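Local structure of urea carboxylase (Thermus thermophilus, 3OEP) at residues P81-G86 / G202-E207; G86-E91 / P136-P141; A102-H107 / F197-G202; F123-E128 / G166-L171; A147-V152 / G158-P163. The protein is of unknown function but resembles KipI and KipA, with cyclophilin-like domains, its assignment as an ATP-binding hydrolase being doubtful. All blocks are in the same frame, centred on the assembly; numbering follows the deposited sequence.

Contact 1 (P81-G86 / G202-E207)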
# COMPACT_ATOMS: atom_id res chain seq x y z
N PRO A 81 13.24 17.16 -18.14
CA PRO A 81 13.14 18.61 -18.28
C PRO A 81 12.45 19.19 -17.06
O PRO A 81 11.47 18.61 -16.58
CB PRO A 81 12.28 18.81 -19.54
CG PRO A 81 12.17 17.48 -20.17
CD PRO A 81 12.39 16.45 -19.12
N VAL A 82 12.96 20.32 -16.56
CA VAL A 82 12.48 20.91 -15.31
C VAL A 82 12.33 22.42 -15.42
O VAL A 82 13.24 23.09 -15.93
CB VAL A 82 13.45 20.62 -14.15
CG1 VAL A 82 12.92 21.19 -12.82
CG2 VAL A 82 13.71 19.15 -14.03
N ARG A 83 11.21 22.94 -14.93
CA ARG A 83 11.03 24.38 -14.77
C ARG A 83 11.37 24.70 -13.32
O ARG A 83 10.72 24.18 -12.40
CB ARG A 83 9.58 24.77 -15.08
CG ARG A 83 9.36 26.28 -15.16
CD ARG A 83 7.91 26.68 -14.94
NE ARG A 83 6.98 25.92 -15.76
CZ ARG A 83 5.99 25.14 -15.31
NH1 ARG A 83 5.75 24.98 -14.01
NH2 ARG A 83 5.21 24.51 -16.19
N TYR A 84 12.38 25.54 -13.10
CA TYR A 84 12.85 25.82 -11.74
C TYR A 84 12.07 26.98 -11.15
O TYR A 84 12.58 28.10 -11.03
CB TYR A 84 14.37 26.07 -11.72
CG TYR A 84 15.16 24.79 -11.87
CD1 TYR A 84 15.33 23.92 -10.80
CD2 TYR A 84 15.71 24.43 -13.10
CE1 TYR A 84 16.04 22.73 -10.94
CE2 TYR A 84 16.43 23.24 -13.24
CZ TYR A 84 16.59 22.40 -12.16
OH TYR A 84 17.29 21.23 -12.28
N ASP A 85 10.83 26.68 -10.79
CA ASP A 85 9.86 27.64 -10.25
C ASP A 85 9.42 27.23 -8.85
O ASP A 85 8.36 27.66 -8.37
CB ASP A 85 8.64 27.72 -11.19
CG ASP A 85 7.83 26.42 -11.23
OD1 ASP A 85 8.29 25.37 -10.72
OD2 ASP A 85 6.70 26.44 -11.79
N GLY A 86 10.23 26.40 -8.19
CA GLY A 86 9.87 25.83 -6.91
C GLY A 86 9.65 26.88 -5.83
O GLY A 86 10.39 27.87 -5.76
N GLY A 202 7.94 24.90 -20.56
CA GLY A 202 6.85 24.05 -21.00
C GLY A 202 5.73 24.04 -19.99
O GLY A 202 5.90 24.54 -18.87
N PRO A 203 4.59 23.45 -20.36
CA PRO A 203 3.45 23.34 -19.48
C PRO A 203 3.64 22.29 -18.39
O PRO A 203 4.36 21.30 -18.59
CB PRO A 203 2.33 22.91 -20.42
CG PRO A 203 3.01 22.10 -21.46
CD PRO A 203 4.36 22.75 -21.65
N THR A 204 2.99 22.49 -17.26
CA THR A 204 2.99 21.50 -16.20
C THR A 204 2.15 20.31 -16.68
O THR A 204 1.03 20.51 -17.15
CB THR A 204 2.38 22.08 -14.92
OG1 THR A 204 3.15 23.22 -14.52
CG2 THR A 204 2.36 21.05 -13.81
N PRO A 205 2.69 19.09 -16.57
CA PRO A 205 1.89 17.93 -16.99
C PRO A 205 0.65 17.79 -16.12
O PRO A 205 0.67 18.17 -14.96
CB PRO A 205 2.83 16.74 -16.77
CG PRO A 205 4.20 17.31 -16.74
CD PRO A 205 4.05 18.69 -16.16
N PRO A 206 -0.43 17.23 -16.69
CA PRO A 206 -1.61 16.99 -15.85
C PRO A 206 -1.33 15.99 -14.73
O PRO A 206 -0.39 15.19 -14.82
CB PRO A 206 -2.64 16.43 -16.84
CG PRO A 206 -1.87 15.96 -18.02
CD PRO A 206 -0.58 16.73 -18.06
N GLU A 207 -2.13 16.03 -13.67
CA GLU A 207 -2.05 15.01 -12.63
C GLU A 207 -2.47 13.68 -13.24
O GLU A 207 -3.38 13.65 -14.08
CB GLU A 207 -2.98 15.31 -11.46
CG GLU A 207 -2.60 16.50 -10.63
CD GLU A 207 -3.41 16.58 -9.34
OE1 GLU A 207 -4.25 15.69 -9.09
OE2 GLU A 207 -3.21 17.55 -8.59
O HOH W 1 7.68 27.32 -18.54
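Arg83 and Thr204 illustrate how a single guanidinium group can tie the end of a strand to a loop without regular structure of its own. The arginine chain leaves the backbone toward 202-207, runs extended as far as CD and then bends at chi3 (-50°), a kink that brings the edge of the flat group, not its face, against the loop. Its two terminal nitrogens hold one hydroxyl end-on: Arg83 NH2 lies 2.9 Å from Thr204 OG1, and Arg83 NH1 makes a longer, less straight bond of 3.2 Å to the same OG1 (141° at the hydrogen). Arg83 NH2 also reaches Gly202 O, at 2.8 Å and nearly straight (168°). Within its own segment, just past the strand end, Arg83 NH1 forms a salt bridge of 2.8 Å with Asp85 OD2, which it meets from above the carboxylate plane. A water accepts from both Arg83 NE and Gly202 N, so every guanidinium nitrogen is engaged and the rotation of the group is fixed. Gly202 itself adopts backbone angles that call for glycine. The contact lies at the protein surface, where strand 77-83 ends between strands 169-174 and 194-199. Arg83 pairs through its backbone with Thr173, whose hydroxyl binds Asp85 OD1, while Tyr84 packs against helix 100-108.

Contact 2 (G86-E91 / P136-P141)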
# COMPACT_ATOMS: atom_id res chain seq x y z
N GLY A 86 10.23 26.40 -8.19
CA GLY A 86 9.87 25.83 -6.91
C GLY A 86 9.65 26.88 -5.83
O GLY A 86 10.39 27.87 -5.76
N GLU A 87 8.65 26.64 -4.99
CA GLU A 87 8.26 27.58 -3.94
C GLU A 87 9.39 27.82 -2.93
O GLU A 87 9.45 28.88 -2.32
CB GLU A 87 7.01 27.07 -3.22
CG GLU A 87 6.38 28.04 -2.22
CD GLU A 87 5.11 27.49 -1.58
OE1 GLU A 87 4.30 26.85 -2.28
OE2 GLU A 87 4.93 27.69 -0.36
N ASP A 88 10.28 26.84 -2.76
CA ASP A 88 11.38 26.93 -1.79
C ASP A 88 12.71 27.37 -2.39
O ASP A 88 13.71 27.49 -1.66
CB ASP A 88 11.58 25.58 -1.10
CG ASP A 88 10.36 25.14 -0.31
OD1 ASP A 88 9.73 26.00 0.35
OD2 ASP A 88 10.03 23.93 -0.35
N LEU A 89 12.75 27.63 -3.69
CA LEU A 89 14.02 27.93 -4.35
C LEU A 89 14.73 29.14 -3.72
O LEU A 89 15.93 29.06 -3.42
CB LEU A 89 13.81 28.08 -5.87
CG LEU A 89 15.04 28.27 -6.77
CD1 LEU A 89 16.01 27.13 -6.59
CD2 LEU A 89 14.60 28.36 -8.23
N PRO A 90 14.00 30.25 -3.48
CA PRO A 90 14.68 31.38 -2.83
C PRO A 90 15.24 31.07 -1.44
O PRO A 90 16.35 31.51 -1.12
CB PRO A 90 13.58 32.45 -2.76
CG PRO A 90 12.65 32.11 -3.86
CD PRO A 90 12.64 30.61 -3.93
N GLU A 91 14.49 30.33 -0.63
CA GLU A 91 14.93 29.96 0.72
C GLU A 91 16.11 29.00 0.70
O GLU A 91 17.04 29.12 1.50
CB GLU A 91 13.78 29.32 1.50
CG GLU A 91 14.11 29.01 2.95
CD GLU A 91 13.05 28.18 3.63
OE1 GLU A 91 11.87 28.59 3.58
OE2 GLU A 91 13.39 27.12 4.20
N PRO A 136 18.84 20.14 4.94
CA PRO A 136 17.84 19.28 5.55
C PRO A 136 16.43 19.54 5.06
O PRO A 136 16.12 20.64 4.58
CB PRO A 136 17.95 19.61 7.05
CG PRO A 136 19.25 20.26 7.23
CD PRO A 136 19.55 20.95 5.94
N ARG A 137 15.58 18.53 5.19
CA ARG A 137 14.17 18.68 4.92
C ARG A 137 13.53 19.66 5.90
O ARG A 137 14.14 20.04 6.91
CB ARG A 137 13.47 17.31 4.96
CG ARG A 137 13.42 16.62 6.31
CD ARG A 137 12.80 15.23 6.16
NE ARG A 137 12.20 14.74 7.41
CZ ARG A 137 12.84 14.06 8.36
NH1 ARG A 137 14.13 13.76 8.24
NH2 ARG A 137 12.18 13.68 9.44
N LYS A 138 12.31 20.08 5.60
CA LYS A 138 11.61 21.07 6.41
C LYS A 138 11.24 20.47 7.76
O LYS A 138 10.95 19.27 7.85
CB LYS A 138 10.36 21.56 5.68
CG LYS A 138 10.66 22.28 4.37
CD LYS A 138 9.39 22.63 3.60
CE LYS A 138 8.89 24.03 3.94
NZ LYS A 138 9.70 25.08 3.28
N PRO A 139 11.27 21.29 8.83
CA PRO A 139 10.87 20.82 10.16
C PRO A 139 9.45 20.26 10.17
O PRO A 139 9.19 19.26 10.83
CB PRO A 139 10.94 22.08 11.03
CG PRO A 139 11.86 23.00 10.32
CD PRO A 139 11.77 22.68 8.86
N HIS A 140 8.54 20.91 9.45
CA HIS A 140 7.17 20.45 9.31
C HIS A 140 6.84 20.28 7.84
O HIS A 140 7.07 21.20 7.04
CB HIS A 140 6.21 21.45 9.95
CG HIS A 140 6.49 21.71 11.40
ND1 HIS A 140 6.34 20.74 12.37
CD2 HIS A 140 6.90 22.83 12.04
CE1 HIS A 140 6.65 21.25 13.54
NE2 HIS A 140 7.00 22.51 13.38
N PRO A 141 6.29 19.12 7.46
CA PRO A 141 5.96 18.89 6.06
C PRO A 141 4.74 19.69 5.59
O PRO A 141 3.88 20.05 6.39
CB PRO A 141 5.67 17.40 6.00
CG PRO A 141 5.15 17.06 7.37
CD PRO A 141 5.88 17.98 8.31
O HOH W 2 12.47 25.03 2.32
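Between Asp88 and Lys138 the backbones stay 10.1 Å apart from CA to CA, a type I turn from Gly86 to Leu89 that leads into helix 89-96 facing an irregular, proline-rich loop. The gap is bridged mainly by the lysine, which meets Asp88 from the opposite direction. The lysine is not stretched out: bends at chi3 (92°) and chi4 (76°) bring its amine to Asp88, where Lys138 NZ forms a salt bridge of 3.1 Å with Asp88 OD1. The amine comes from above the carboxylate, 54° out of its plane. The other oxygen, Asp88 OD2, is taken by Leu170 N and by a salt bridge from Arg142. Glu91, one turn further on, stands back; its OE1 is 4.1 Å from Lys138 NZ, beyond a salt bridge. A water fills in, accepting from Lys138 NZ at 2.9 Å and giving a weak bond to Glu91 OE2, whose stronger partner is Arg95. The buried Asp88 thus has two cations and a backbone amide around its oxygens, an environment that would be expected to favour its ionised form, with the lysine pairing directly with Asp88 and only weakly, through water, with Glu91.

Contact 3 (A102-H107 / F197-G202)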
# COMPACT_ATOMS: atom_id res chain seq x y z
N ALA A 102 22.88 29.57 -9.28
CA ALA A 102 23.84 28.60 -8.76
C ALA A 102 23.12 27.35 -8.27
O ALA A 102 23.60 26.24 -8.50
CB ALA A 102 24.68 29.21 -7.64
N VAL A 103 21.99 27.52 -7.60
CA VAL A 103 21.17 26.38 -7.18
C VAL A 103 20.72 25.54 -8.38
O VAL A 103 20.86 24.32 -8.38
CB VAL A 103 19.92 26.82 -6.38
CG1 VAL A 103 18.97 25.63 -6.18
CG2 VAL A 103 20.33 27.40 -5.05
N LYS A 104 20.19 26.20 -9.40
CA LYS A 104 19.75 25.51 -10.60
C LYS A 104 20.89 24.73 -11.26
O LYS A 104 20.72 23.58 -11.65
CB LYS A 104 19.19 26.49 -11.62
CG LYS A 104 17.93 27.21 -11.21
CD LYS A 104 17.49 28.07 -12.40
CE LYS A 104 16.61 29.22 -12.03
NZ LYS A 104 16.38 30.02 -13.27
N ALA A 105 22.05 25.37 -11.37
CA ALA A 105 23.20 24.73 -12.01
C ALA A 105 23.69 23.52 -11.21
O ALA A 105 23.97 22.46 -11.79
CB ALA A 105 24.32 25.74 -12.21
N LEU A 106 23.77 23.66 -9.89
CA LEU A 106 24.16 22.55 -9.02
C LEU A 106 23.19 21.38 -9.14
O LEU A 106 23.61 20.23 -9.21
CB LEU A 106 24.26 23.00 -7.56
CG LEU A 106 25.52 23.78 -7.18
CD1 LEU A 106 25.35 24.50 -5.85
CD2 LEU A 106 26.76 22.89 -7.14
N HIS A 107 21.90 21.68 -9.19
CA HIS A 107 20.91 20.62 -9.30
C HIS A 107 21.05 19.81 -10.60
O HIS A 107 20.88 18.60 -10.60
CB HIS A 107 19.47 21.13 -9.18
CG HIS A 107 18.47 20.03 -9.04
ND1 HIS A 107 17.61 19.67 -10.06
CD2 HIS A 107 18.25 19.16 -8.03
CE1 HIS A 107 16.88 18.64 -9.67
NE2 HIS A 107 17.25 18.31 -8.44
N PHE A 197 18.76 16.06 -15.02
CA PHE A 197 17.80 17.14 -15.07
C PHE A 197 18.31 18.22 -16.02
O PHE A 197 19.52 18.44 -16.13
CB PHE A 197 17.61 17.75 -13.68
CG PHE A 197 16.90 16.85 -12.71
CD1 PHE A 197 15.53 16.79 -12.67
CD2 PHE A 197 17.62 16.09 -11.81
CE1 PHE A 197 14.87 15.97 -11.76
CE2 PHE A 197 16.97 15.26 -10.90
CZ PHE A 197 15.60 15.21 -10.88
N LEU A 198 17.38 18.88 -16.70
CA LEU A 198 17.73 19.94 -17.63
C LEU A 198 16.69 21.05 -17.56
O LEU A 198 15.50 20.79 -17.70
CB LEU A 198 17.78 19.37 -19.04
CG LEU A 198 18.15 20.35 -20.15
CD1 LEU A 198 19.57 20.86 -19.97
CD2 LEU A 198 17.98 19.66 -21.50
N GLU A 199 17.14 22.29 -17.36
CA GLU A 199 16.22 23.41 -17.29
C GLU A 199 15.51 23.56 -18.63
O GLU A 199 16.15 23.51 -19.69
CB GLU A 199 16.93 24.72 -16.92
CG GLU A 199 15.96 25.88 -16.72
CD GLU A 199 16.62 27.14 -16.17
OE1 GLU A 199 17.83 27.34 -16.42
OE2 GLU A 199 15.93 27.92 -15.49
N ALA A 200 14.20 23.75 -18.57
CA ALA A 200 13.38 23.85 -19.77
C ALA A 200 12.11 24.63 -19.51
O ALA A 200 11.68 24.78 -18.36
CB ALA A 200 13.03 22.44 -20.28
N GLU A 201 11.51 25.11 -20.59
CA GLU A 201 10.20 25.74 -20.55
C GLU A 201 9.16 24.75 -21.05
O GLU A 201 9.46 23.86 -21.85
CB GLU A 201 10.19 27.00 -21.43
CG GLU A 201 11.07 28.11 -20.88
CD GLU A 201 11.00 29.38 -21.70
OE1 GLU A 201 10.41 29.37 -22.81
OE2 GLU A 201 11.55 30.41 -21.24
N GLY A 202 7.94 24.90 -20.56
CA GLY A 202 6.85 24.05 -21.00
C GLY A 202 5.73 24.04 -19.99
O GLY A 202 5.90 24.54 -18.87
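Lys104 and His107, one turn apart on helix 100-108, match Glu199 and Phe197, two residues apart on strand 194-199; the CA atoms come within 7.9 Å for Lys104 and Glu199 and 7.4 Å for His107 and Phe197. The pairing runs in reverse sequence order, and it joins a polar contact to an aromatic one. At the inner position the imidazole leans over the phenyl ring. His107 CE1 sits 3.3 Å above the plane of Phe197, over its centre, and the ring centroids are 4.4 Å apart; the planes are inclined at 43°, an oblique aromatic pair. His107 CG lies opposite its backbone N (chi1 -170°), a choice that carries the imidazole round to the strand although its CB does not point there directly. Both ring nitrogens are bound, ND1 to Tyr84 OH and NE2 to Thr157 OG1, which fixes the rotation of the ring. At the outer position Lys104 and Glu199 both extend beyond CG, and Lys104 NZ forms a salt bridge of 3.1 Å with Glu199 OE2, met on the syn side only 17° out of the carboxylate plane. Lys104 also has Glu101, one turn earlier, as its stronger partner. Within the cyclophilin-like domain the helix packs on one face of the curled sheet, where His107 touches Val150 and Val152 of strand 149-153, while Phe197 also touches Ile80 and Val82 of the adjacent strand 77-83 and its ring meets that of Tyr112.

Contact 4 (F123-E128 / G166-L171)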
# COMPACT_ATOMS: atom_id res chain seq x y z
N PHE A 123 7.69 7.15 -7.51
CA PHE A 123 8.52 8.21 -6.89
C PHE A 123 9.98 7.77 -6.81
O PHE A 123 10.30 6.83 -6.08
CB PHE A 123 8.00 8.46 -5.46
CG PHE A 123 8.47 9.75 -4.82
CD1 PHE A 123 9.80 10.13 -4.83
CD2 PHE A 123 7.56 10.55 -4.14
CE1 PHE A 123 10.21 11.31 -4.21
CE2 PHE A 123 7.97 11.73 -3.52
CZ PHE A 123 9.30 12.11 -3.56
N PRO A 124 10.88 8.46 -7.54
CA PRO A 124 12.29 8.08 -7.50
C PRO A 124 13.05 8.79 -6.39
O PRO A 124 12.87 10.00 -6.20
CB PRO A 124 12.81 8.55 -8.85
CG PRO A 124 12.00 9.79 -9.12
CD PRO A 124 10.64 9.55 -8.50
N PHE A 125 13.87 8.05 -5.67
CA PHE A 125 14.85 8.64 -4.77
C PHE A 125 16.18 8.59 -5.50
O PHE A 125 16.70 7.51 -5.79
CB PHE A 125 14.93 7.88 -3.44
CG PHE A 125 13.78 8.16 -2.49
CD1 PHE A 125 12.88 9.21 -2.70
CD2 PHE A 125 13.62 7.39 -1.36
CE1 PHE A 125 11.84 9.45 -1.81
CE2 PHE A 125 12.59 7.63 -0.47
CZ PHE A 125 11.70 8.65 -0.69
N LEU A 126 16.70 9.77 -5.82
CA LEU A 126 17.90 9.94 -6.63
C LEU A 126 19.06 10.49 -5.80
O LEU A 126 18.85 11.31 -4.91
CB LEU A 126 17.61 10.92 -7.76
CG LEU A 126 16.49 10.54 -8.72
CD1 LEU A 126 15.79 11.79 -9.26
CD2 LEU A 126 17.04 9.71 -9.84
N ALA A 127 20.27 10.05 -6.10
CA ALA A 127 21.48 10.57 -5.45
C ALA A 127 22.60 10.54 -6.49
O ALA A 127 22.50 9.78 -7.44
CB ALA A 127 21.84 9.73 -4.22
N GLU A 128 23.67 11.34 -6.34
CA GLU A 128 23.94 12.24 -5.21
C GLU A 128 23.80 13.72 -5.57
O GLU A 128 24.38 14.20 -6.55
CB GLU A 128 25.39 12.06 -4.73
CG GLU A 128 25.73 10.68 -4.21
CD GLU A 128 27.21 10.51 -3.86
OE1 GLU A 128 28.03 11.42 -4.12
OE2 GLU A 128 27.56 9.43 -3.34
N GLY A 166 4.60 16.22 2.12
CA GLY A 166 6.04 16.13 1.93
C GLY A 166 6.80 17.30 2.53
O GLY A 166 6.32 18.43 2.50
N GLY A 167 7.98 17.01 3.06
CA GLY A 167 8.81 18.02 3.70
C GLY A 167 10.11 18.32 2.97
O GLY A 167 10.96 19.03 3.50
N TRP A 168 10.27 17.79 1.76
CA TRP A 168 11.47 18.08 0.97
C TRP A 168 11.40 19.50 0.40
O TRP A 168 10.32 20.11 0.34
CB TRP A 168 11.67 17.03 -0.13
CG TRP A 168 12.19 15.72 0.40
CD1 TRP A 168 12.10 15.26 1.68
CD2 TRP A 168 12.85 14.69 -0.35
NE1 TRP A 168 12.68 14.02 1.79
CE2 TRP A 168 13.15 13.64 0.55
CE3 TRP A 168 13.23 14.55 -1.69
CZ2 TRP A 168 13.80 12.47 0.16
CZ3 TRP A 168 13.88 13.39 -2.09
CH2 TRP A 168 14.16 12.36 -1.16
N ASN A 169 12.56 20.04 0.05
CA ASN A 169 12.67 21.43 -0.40
C ASN A 169 12.37 21.51 -1.89
O ASN A 169 13.09 20.93 -2.70
CB ASN A 169 14.08 21.96 -0.11
CG ASN A 169 14.42 21.92 1.37
OD1 ASN A 169 13.93 22.73 2.15
ND2 ASN A 169 15.28 20.97 1.76
N LEU A 170 11.31 22.23 -2.24
CA LEU A 170 10.78 22.24 -3.61
C LEU A 170 11.52 23.24 -4.49
O LEU A 170 11.45 24.45 -4.26
CB LEU A 170 9.28 22.55 -3.60
CG LEU A 170 8.40 21.74 -2.65
CD1 LEU A 170 6.93 22.11 -2.88
CD2 LEU A 170 8.62 20.24 -2.82
N LEU A 171 12.22 22.72 -5.49
CA LEU A 171 13.04 23.53 -6.39
C LEU A 171 12.37 23.81 -7.74
O LEU A 171 12.67 24.81 -8.38
CB LEU A 171 14.37 22.84 -6.67
CG LEU A 171 15.26 22.52 -5.48
CD1 LEU A 171 16.64 22.10 -5.97
CD2 LEU A 171 15.34 23.72 -4.54
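Asn169 ND2 is held by two backbone carbonyls, those of Val152 and Pro136, which helps to hold the start of strand 169-174 just after Trp168, the residue that reaches across to Phe125. The contact itself is purely apolar. The outer corner of the indole does the touching: Trp168 CH2 lies 3.7 Å from Phe125 CD1 and 3.8 Å from Phe125 CE1, with Trp168 CZ2 slightly further off. The planes of the phenyl and the six-membered indole ring are inclined by 27°, but the rings are offset, with centroids 5.2 Å apart, and share little face area. With CG beside the backbone N (chi1 -75°), the indole of Trp168 is sent out across the hairpin with CH2 leading, and it covers more than half of the 11.6 Å between the CA atoms of Trp168 and Phe125. In the curled sheet of the cyclophilin-like domain, strands 124-127 and 169-174 are not neighbours; the hairpin of 149-153 and 156-159 lies between them, and the two aromatic side chains meet across it. Trp168 rests on Ala151, Ala153 and Gln156 of that hairpin, and Phe125 also touches Gln156. Phe125 further contacts Ala116 of strand 112-117 and Tyr43. The side chain of Trp168 comes to about 3 Å from a bound glycerol, probably acquired from the crystallisation liquor.

Contact 5 (A147-V152 / G158-P163)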
# COMPACT_ATOMS: atom_id res chain seq x y z
N ALA A 147 1.71 17.46 -7.62
CA ALA A 147 2.24 16.48 -8.56
C ALA A 147 3.32 17.15 -9.40
O ALA A 147 3.19 18.32 -9.77
CB ALA A 147 1.14 15.94 -9.46
N HIS A 148 4.38 16.38 -9.66
CA HIS A 148 5.51 16.76 -10.53
C HIS A 148 6.53 17.68 -9.87
O HIS A 148 7.48 18.12 -10.53
CB HIS A 148 5.03 17.32 -11.87
CG HIS A 148 3.92 16.54 -12.48
ND1 HIS A 148 4.01 15.18 -12.73
CD2 HIS A 148 2.67 16.90 -12.84
CE1 HIS A 148 2.88 14.76 -13.25
NE2 HIS A 148 2.04 15.78 -13.33
N ALA A 149 6.36 17.95 -8.58
CA ALA A 149 7.33 18.75 -7.83
C ALA A 149 8.68 18.04 -7.79
O ALA A 149 8.76 16.83 -7.54
CB ALA A 149 6.82 19.03 -6.42
N VAL A 150 9.73 18.80 -8.07
CA VAL A 150 11.11 18.34 -8.00
C VAL A 150 11.72 18.94 -6.73
O VAL A 150 11.67 20.16 -6.52
CB VAL A 150 11.91 18.79 -9.23
CG1 VAL A 150 13.41 18.49 -9.06
CG2 VAL A 150 11.36 18.14 -10.51
N ALA A 151 12.32 18.09 -5.89
CA ALA A 151 12.68 18.48 -4.53
C ALA A 151 14.00 17.90 -4.06
O ALA A 151 14.46 16.90 -4.61
CB ALA A 151 11.56 18.07 -3.57
N VAL A 152 14.61 18.55 -3.07
CA VAL A 152 15.86 18.06 -2.50
C VAL A 152 15.81 17.99 -0.98
O VAL A 152 15.16 18.80 -0.31
CB VAL A 152 17.09 18.90 -2.93
CG1 VAL A 152 17.29 18.85 -4.44
CG2 VAL A 152 16.96 20.36 -2.44
N GLY A 158 14.29 14.14 -5.57
CA GLY A 158 13.16 13.30 -5.92
C GLY A 158 12.13 14.05 -6.73
O GLY A 158 12.18 15.28 -6.85
N ILE A 159 11.20 13.28 -7.31
CA ILE A 159 10.11 13.85 -8.10
C ILE A 159 8.81 13.27 -7.57
O ILE A 159 8.62 12.06 -7.60
CB ILE A 159 10.24 13.51 -9.59
CG1 ILE A 159 11.62 13.91 -10.13
CG2 ILE A 159 9.12 14.20 -10.38
CD1 ILE A 159 11.95 13.36 -11.49
N TYR A 160 7.93 14.13 -7.06
CA TYR A 160 6.62 13.69 -6.56
C TYR A 160 5.74 13.37 -7.78
O TYR A 160 5.42 14.26 -8.55
CB TYR A 160 5.97 14.80 -5.70
CG TYR A 160 6.63 15.03 -4.36
CD1 TYR A 160 6.05 14.57 -3.19
CD2 TYR A 160 7.84 15.73 -4.26
CE1 TYR A 160 6.65 14.78 -1.95
CE2 TYR A 160 8.45 15.95 -3.03
CZ TYR A 160 7.85 15.47 -1.87
OH TYR A 160 8.44 15.68 -0.65
N PRO A 161 5.34 12.09 -7.96
CA PRO A 161 4.54 11.77 -9.15
C PRO A 161 3.06 12.16 -9.02
O PRO A 161 2.38 12.35 -10.03
CB PRO A 161 4.66 10.24 -9.26
CG PRO A 161 5.72 9.84 -8.28
CD PRO A 161 5.71 10.88 -7.22
N LEU A 162 2.60 12.23 -7.78
CA LEU A 162 1.21 12.48 -7.42
C LEU A 162 1.21 13.47 -6.26
O LEU A 162 2.20 13.54 -5.51
CB LEU A 162 0.55 11.19 -6.93
CG LEU A 162 0.50 9.98 -7.88
CD1 LEU A 162 0.95 8.70 -7.18
CD2 LEU A 162 -0.88 9.80 -8.45
N PRO A 163 0.11 14.22 -6.08
CA PRO A 163 0.04 15.09 -4.91
C PRO A 163 0.13 14.28 -3.62
O PRO A 163 -0.50 13.23 -3.50
CB PRO A 163 -1.33 15.76 -5.03
CG PRO A 163 -1.73 15.58 -6.44
CD PRO A 163 -1.10 14.32 -6.91
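Tyr160 lays the edge of its ring against Ala149 and Ala151 across the beta hairpin formed by strands 149-153 and 156-159 of the cyclophilin-like domain. With CG beside the backbone N (chi1 -70°), the phenol lies back along the opposite strand. Tyr160 CE2 is 3.8 Å from Ala151 CB, Tyr160 CD2 meets Ala149 CB at 4.1 Å, and Ala149 O also lies at the ring edge, near its plane. On the other face Val150 and Ile159 form an antiparallel non-hydrogen-bonded pair, with Val150 CG2 and Ile159 CG1 4.3 Å apart. Next to it Ala151 and Gly158 are a hydrogen-bonded pair, joined by two backbone bonds. Further along, the regular pattern slips by one residue: His148 N donates to Tyr160 O at 2.6 Å, a short bond, while Tyr160 N donates to Ala149 O at 2.9 Å. With the positive phi of His148 (79°) this is the arrangement of a G1 beta bulge, two residues facing one. At the bulge the CB of His148 points away from the partner segment, His148 NE2 binds Pro206 O, and Ala147 CB covers part of one face of the imidazole. Beyond it Ala147 CB packs on Pro163 CD at 3.8 Å. Phe123 meets the phenol edge-to-face, Trp168 touches it too, and Tyr160 OH makes a hydrogen bond to O1 of a bound glycerol.

How the contacts relate
All five contacts lie in or beside the N-terminal cyclophilin-like region. Contacts 1, 3, 4 and 5 reach one curled sheet; contact 2 lies beside it, tied to contact 4 through Lys138 N and Gly167 O, 2.7 Å apart. Contacts 4 and 5 lie closest, centres about 7 Å apart, and Leu171 N bonds to Val150 O at 2.8 Å; Trp168 of contact 4 and Tyr160 of contact 5 each approach a bound glycerol, which may mark a pocket. Contact 1 reaches contact 3 through Tyr84 OH and His107 ND1 (2.7 Å), and contact 5 through Pro206 O and His148 NE2 (2.9 Å). Contacts 1 and 2, sharing Gly86, have centres about 18 Å apart.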